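Local atomic coordinates of alpha-L-rhamnosidase (Streptomyces avermitilis, PDB entry 3W5M), a protein that releases terminal non-reducing alpha-L-rhamnose by hydrolysis from flavonoids such as naringin, rutin and hesperidin and from the arabinogalactan-protein gum arabic. Residues Val511-Ser516 with Asp549-Lys554; Thr521-Arg526 with Gly577-Pro582. One frame throughout, in Å; residues are numbered along the deposited sequence. Where two conformers were deposited one is given.

Contact 1 (Val511-Ser516 with Asp549-Lys554)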
loop_
_atom_site.group_PDB
_atom_site.type_symbol
_atom_site.label_atom_id
_atom_site.label_comp_id
_atom_site.label_asym_id
_atom_site.label_seq_id
_atom_site.Cartn_x
_atom_site.Cartn_y
_atom_site.Cartn_z
ATOM N N VAL A 511 14.451 5.068 6.428
ATOM C CA VAL A 511 15.118 5.649 7.579
ATOM C C VAL A 511 15.664 7.050 7.291
ATOM O O VAL A 511 15.737 7.477 6.154
ATOM C CB VAL A 511 16.225 4.710 8.120
ATOM C CG1 VAL A 511 15.707 3.292 8.190
ATOM C CG2 VAL A 511 17.496 4.802 7.292
ATOM N N ARG A 512 15.995 7.769 8.341
ATOM C CA ARG A 512 16.923 8.893 8.246
ATOM C C ARG A 512 18.237 8.395 8.809
ATOM O O ARG A 512 18.272 7.862 9.942
ATOM C CB ARG A 512 16.420 10.062 9.088
ATOM C CG ARG A 512 17.456 11.187 9.197
ATOM C CD ARG A 512 16.855 12.492 9.697
ATOM N NE ARG A 512 16.320 12.354 11.047
ATOM C CZ ARG A 512 15.023 12.283 11.326
ATOM N NH1 ARG A 512 14.118 12.344 10.354
ATOM N NH2 ARG A 512 14.638 12.146 12.584
ATOM N N LEU A 513 19.300 8.572 8.026
ATOM C CA LEU A 513 20.659 8.214 8.415
ATOM C C LEU A 513 21.390 9.511 8.721
ATOM O O LEU A 513 21.330 10.453 7.899
ATOM C CB LEU A 513 21.338 7.504 7.256
ATOM C CG LEU A 513 22.818 7.167 7.358
ATOM C CD1 LEU A 513 23.083 6.128 8.464
ATOM C CD2 LEU A 513 23.359 6.719 6.010
ATOM N N ARG A 514 22.025 9.578 9.906
ATOM C CA ARG A 514 22.979 10.652 10.217
ATOM C C ARG A 514 24.369 10.035 10.274
ATOM O O ARG A 514 24.576 8.998 10.911
ATOM C CB ARG A 514 22.695 11.359 11.550
ATOM C CG ARG A 514 21.285 11.881 11.782
ATOM C CD ARG A 514 20.832 12.929 10.768
ATOM N NE ARG A 514 21.687 14.122 10.735
ATOM C CZ ARG A 514 21.573 15.166 11.551
ATOM N NH1 ARG A 514 20.641 15.180 12.495
ATOM N NH2 ARG A 514 22.406 16.197 11.417
ATOM N N VAL A 515 25.315 10.639 9.571
ATOM C CA VAL A 515 26.663 10.081 9.479
ATOM C C VAL A 515 27.682 11.191 9.201
ATOM O O VAL A 515 27.413 12.129 8.454
ATOM C CB VAL A 515 26.742 8.960 8.410
ATOM C CG1 VAL A 515 26.342 9.485 7.021
ATOM C CG2 VAL A 515 28.116 8.306 8.374
ATOM N N SER A 516 28.847 11.090 9.836
ATOM C CA SER A 516 29.953 12.014 9.563
ATOM C C SER A 516 31.123 11.188 9.130
ATOM O O SER A 516 31.407 10.149 9.724
ATOM C CB SER A 516 30.364 12.802 10.801
ATOM O OG SER A 516 29.256 13.437 11.398
ATOM N N ASP A 549 19.380 0.465 0.779
ATOM C CA ASP A 549 19.673 1.863 0.421
ATOM C C ASP A 549 21.156 2.116 0.653
ATOM O O ASP A 549 21.726 1.640 1.650
ATOM C CB ASP A 549 18.791 2.817 1.241
ATOM C CG ASP A 549 17.286 2.495 1.103
ATOM O OD1 ASP A 549 16.866 2.052 0.006
ATOM O OD2 ASP A 549 16.510 2.688 2.068
ATOM N N THR A 550 21.775 2.852 -0.270
ATOM C CA THR A 550 23.215 3.021 -0.286
ATOM C C THR A 550 23.449 4.519 -0.313
ATOM O O THR A 550 22.804 5.235 -1.089
ATOM C CB THR A 550 23.813 2.347 -1.543
ATOM O OG1 THR A 550 23.402 0.969 -1.605
ATOM C CG2 THR A 550 25.346 2.418 -1.564
ATOM N N TYR A 551 24.345 5.015 0.548
ATOM C CA TYR A 551 24.618 6.437 0.602
ATOM C C TYR A 551 26.120 6.676 0.581
ATOM O O TYR A 551 26.824 6.119 1.393
ATOM C CB TYR A 551 24.062 7.045 1.897
ATOM C CG TYR A 551 24.360 8.525 2.078
ATOM C CD1 TYR A 551 23.688 9.496 1.320
ATOM C CD2 TYR A 551 25.314 8.958 3.004
ATOM C CE1 TYR A 551 23.957 10.848 1.476
ATOM C CE2 TYR A 551 25.585 10.324 3.181
ATOM C CZ TYR A 551 24.903 11.264 2.422
ATOM O OH TYR A 551 25.161 12.609 2.559
ATOM N N THR A 552 26.583 7.519 -0.340
ATOM C CA THR A 552 28.007 7.854 -0.438
ATOM C C THR A 552 28.183 9.283 0.067
ATOM O O THR A 552 27.513 10.186 -0.387
ATOM C CB THR A 552 28.521 7.711 -1.883
ATOM O OG1 THR A 552 28.351 6.363 -2.295
ATOM C CG2 THR A 552 30.022 8.045 -1.969
ATOM N N LEU A 553 29.087 9.473 1.022
ATOM C CA LEU A 553 29.247 10.759 1.709
ATOM C C LEU A 553 29.913 11.841 0.865
ATOM O O LEU A 553 30.742 11.530 0.007
ATOM C CB LEU A 553 30.085 10.553 2.968
ATOM C CG LEU A 553 29.336 10.078 4.219
ATOM C CD1 LEU A 553 28.814 8.654 4.058
ATOM C CD2 LEU A 553 30.265 10.154 5.439
ATOM N N LYS A 554 29.537 13.093 1.128
ATOM C CA LYS A 554 30.218 14.259 0.518
ATOM C C LYS A 554 31.316 14.855 1.434
ATOM O O LYS A 554 32.010 15.785 1.037
ATOM C CB LYS A 554 29.224 15.331 0.064
ATOM C CG LYS A 554 28.445 16.004 1.189
ATOM C CD LYS A 554 27.402 16.982 0.686
ATOM C CE LYS A 554 26.373 17.241 1.766
ATOM N NZ LYS A 554 25.429 18.298 1.328
HETATM O O HOH W 1 15.674 3.203 4.528
#
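Val515 and Leu553 reach toward each other tip to tip, Val515 CG1 lying 3.9 Å from Leu553 CD1, while Leu553 CD2 packs against the backbone carbon of Ser516. A chi1 of 59° sets Val515 CG1 between backbone N and carbonyl carbon, where it meets both Leu553 and the Tyr551 ring, 4.0 Å from Tyr551 CE2. Leu513 crosses Tyr551 obliquely, Leu513 CD2 being 4.2 Å from Tyr551 CB. An alanine at Leu553 would probably open a gap beside Val515 and the Ser516 backbone, leaving the valine methyls without their facing partner.

No direct hydrogen bond joins the two segments; at the Val511 end a water bridges them. It accepts from Val511 N at 2.9 Å and donates to Asp549 OD2 at 2.6 Å; OD2 is also hydrogen-bonded to His568 NE2, and OD1 takes the backbone NH of Glu437. Tyr551 OH is hydrogen-bonded to Glu559 OE1, outside the two segments.

Strands 510-515 and 548-552 thus face each other within the concanavalin-like domain, their CA atoms 8.9 Å apart at Leu513 and Tyr551. Held by apolar packing, with the water as polar bridge, the contact depends on the fit of its side chains.

Contact 2 (Thr521-Arg526 with Gly577-Pro582)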
loop_
_atom_site.group_PDB
_atom_site.type_symbol
_atom_site.label_atom_id
_atom_site.label_comp_id
_atom_site.label_asym_id
_atom_site.label_seq_id
_atom_site.Cartn_x
_atom_site.Cartn_y
_atom_site.Cartn_z
ATOM N N THR A 521 33.028 7.804 1.304
ATOM C CA THR A 521 32.678 6.643 2.158
ATOM C C THR A 521 31.277 6.175 1.748
ATOM O O THR A 521 30.382 6.987 1.659
ATOM C CB THR A 521 32.691 7.012 3.650
ATOM O OG1 THR A 521 33.932 7.674 3.967
ATOM C CG2 THR A 521 32.543 5.770 4.522
ATOM N N THR A 522 31.119 4.887 1.487
ATOM C CA THR A 522 29.782 4.309 1.193
ATOM C C THR A 522 29.135 3.488 2.320
ATOM O O THR A 522 29.665 2.458 2.732
ATOM C CB THR A 522 29.840 3.496 -0.103
ATOM O OG1 THR A 522 30.282 4.366 -1.154
ATOM C CG2 THR A 522 28.445 2.903 -0.475
ATOM N N VAL A 523 27.965 3.943 2.783
ATOM C CA VAL A 523 27.215 3.231 3.825
ATOM C C VAL A 523 26.080 2.485 3.150
ATOM O O VAL A 523 25.380 3.053 2.329
ATOM C CB VAL A 523 26.626 4.179 4.872
ATOM C CG1 VAL A 523 25.940 3.390 5.988
ATOM C CG2 VAL A 523 27.727 5.043 5.458
ATOM N N ARG A 524 25.927 1.229 3.526
ATOM C CA ARG A 524 24.844 0.397 3.025
ATOM C C ARG A 524 23.862 0.069 4.148
ATOM O O ARG A 524 24.257 -0.225 5.271
ATOM C CB ARG A 524 25.396 -0.877 2.403
ATOM C CG ARG A 524 25.902 -0.659 1.001
ATOM C CD ARG A 524 26.599 -1.880 0.438
ATOM N NE ARG A 524 27.542 -1.439 -0.584
ATOM C CZ ARG A 524 28.728 -0.905 -0.309
ATOM N NH1 ARG A 524 29.119 -0.771 0.957
ATOM N NH2 ARG A 524 29.526 -0.521 -1.293
ATOM N N LEU A 525 22.565 0.138 3.838
ATOM C CA LEU A 525 21.514 -0.109 4.827
ATOM C C LEU A 525 20.632 -1.180 4.260
ATOM O O LEU A 525 19.936 -0.931 3.285
ATOM C CB LEU A 525 20.640 1.133 5.044
ATOM C CG LEU A 525 21.389 2.440 5.344
ATOM C CD1 LEU A 525 20.428 3.621 5.389
ATOM C CD2 LEU A 525 22.166 2.303 6.648
ATOM N N ARG A 526 20.638 -2.342 4.887
ATOM C CA ARG A 526 19.704 -3.415 4.539
ATOM C C ARG A 526 18.588 -3.474 5.582
ATOM O O ARG A 526 18.776 -3.102 6.740
ATOM C CB ARG A 526 20.410 -4.757 4.398
ATOM C CG ARG A 526 21.352 -4.828 3.196
ATOM C CD ARG A 526 21.683 -6.250 2.773
ATOM N NE ARG A 526 22.261 -7.035 3.866
ATOM C CZ ARG A 526 21.995 -8.320 4.101
ATOM N NH1 ARG A 526 21.166 -8.994 3.310
ATOM N NH2 ARG A 526 22.558 -8.925 5.141
ATOM N N GLY A 577 29.770 -0.361 6.383
ATOM C CA GLY A 577 30.509 0.787 5.837
ATOM C C GLY A 577 30.458 2.072 6.629
ATOM O O GLY A 577 31.001 3.095 6.170
ATOM N N PHE A 578 29.819 2.042 7.805
ATOM C CA PHE A 578 29.723 3.207 8.670
ATOM C C PHE A 578 31.138 3.581 9.137
ATOM O O PHE A 578 31.935 2.694 9.459
ATOM C CB PHE A 578 28.813 2.916 9.868
ATOM C CG PHE A 578 28.262 4.142 10.535
ATOM C CD1 PHE A 578 27.051 4.704 10.107
ATOM C CD2 PHE A 578 28.945 4.752 11.596
ATOM C CE1 PHE A 578 26.538 5.830 10.715
ATOM C CE2 PHE A 578 28.428 5.885 12.201
ATOM C CZ PHE A 578 27.227 6.429 11.767
ATOM N N PRO A 579 31.468 4.876 9.128
ATOM C CA PRO A 579 32.783 5.225 9.682
ATOM C C PRO A 579 32.715 5.304 11.205
ATOM O O PRO A 579 32.092 6.215 11.762
ATOM C CB PRO A 579 33.069 6.597 9.060
ATOM C CG PRO A 579 31.721 7.181 8.771
ATOM C CD PRO A 579 30.815 6.022 8.464
ATOM N N GLY A 580 33.336 4.348 11.883
ATOM C CA GLY A 580 33.252 4.306 13.331
ATOM C C GLY A 580 32.075 3.455 13.741
ATOM O O GLY A 580 31.726 2.500 13.057
ATOM N N LYS A 581 31.450 3.807 14.853
ATOM C CA LYS A 581 30.371 2.986 15.385
ATOM C C LYS A 581 29.064 3.754 15.362
ATOM O O LYS A 581 28.963 4.827 15.956
ATOM C CB LYS A 581 30.694 2.504 16.806
ATOM C CG LYS A 581 31.717 1.377 16.896
ATOM C CD LYS A 581 32.463 1.430 18.232
ATOM C CE LYS A 581 33.039 0.080 18.648
ATOM N NZ LYS A 581 34.149 -0.406 17.778
ATOM N N PRO A 582 28.046 3.214 14.663
ATOM C CA PRO A 582 26.749 3.886 14.767
ATOM C C PRO A 582 26.206 3.870 16.194
ATOM O O PRO A 582 26.455 2.937 16.945
ATOM C CB PRO A 582 25.827 3.068 13.851
ATOM C CG PRO A 582 26.539 1.793 13.560
ATOM C CD PRO A 582 28.013 2.036 13.777
#
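Gly577 lies against strand 522-528 just after strand 572-576, its neighbour in the antiparallel part of the sheet, has ended; the chain here turns away into a loop of the concanavalin-like beta-sandwich domain. The CA atoms of Gly577 and Val523 are 4.6 Å apart, and Gly577 CA sits 3.6 Å from Thr522 O. A side chain would have no room: a CB on this residue would collide with Thr522 O, and the backbone angles (phi 80°, psi 4°) would also press it against the preceding carbonyl. Gly577 O points among methyls, 3.5 Å from Thr521 CG2 and 3.9 Å from Val523 CG2, with no hydrogen bond to the strand. Thr521 can offer its methyl because CG2 is anti to the backbone N, while OG1 bonds to the carbonyl of Asp518.

Phe578 follows with its CB directed away from the strand. Val523 CG2 approaches its CA, and Val523 CG1 comes to the edge of the ring, near its plane, 4.5 Å from Phe578 CD1. One ring face is covered from within the loop by Pro582, whose CB stands over the centre, 4.0 Å above the plane of the Phe578 ring. The ring also touches Leu513 and Val515.

Pro579 makes the last contact of 577-582 with 521-526. The proline also packs on Val515. Pro579 CD approaches two methyls of 521-526, 4.3 Å from Thr521 CG2 and 4.4 Å from Val523 CG2.

The two contacts have centres about 8 Å apart and share the concanavalin-like domain, away from the rhamnose and calcium sites. Their segments alternate along the chain: 511-516, 521-526, 549-554, 577-582. Strands 522-528 and 548-552 are antiparallel neighbours in one sheet, so contact 1 and contact 2 are joined by backbone pairing, with Leu525 N 2.8 Å from Asp549 O and Val523 N 2.8 Å from Tyr551 O, both probable hydrogen bonds. On the loop side, Pro579 CG packs against Ser516 O. Contact 1 is buried and contact 2 lies at the surface beside it, the two connected through this strand pair and through Pro579.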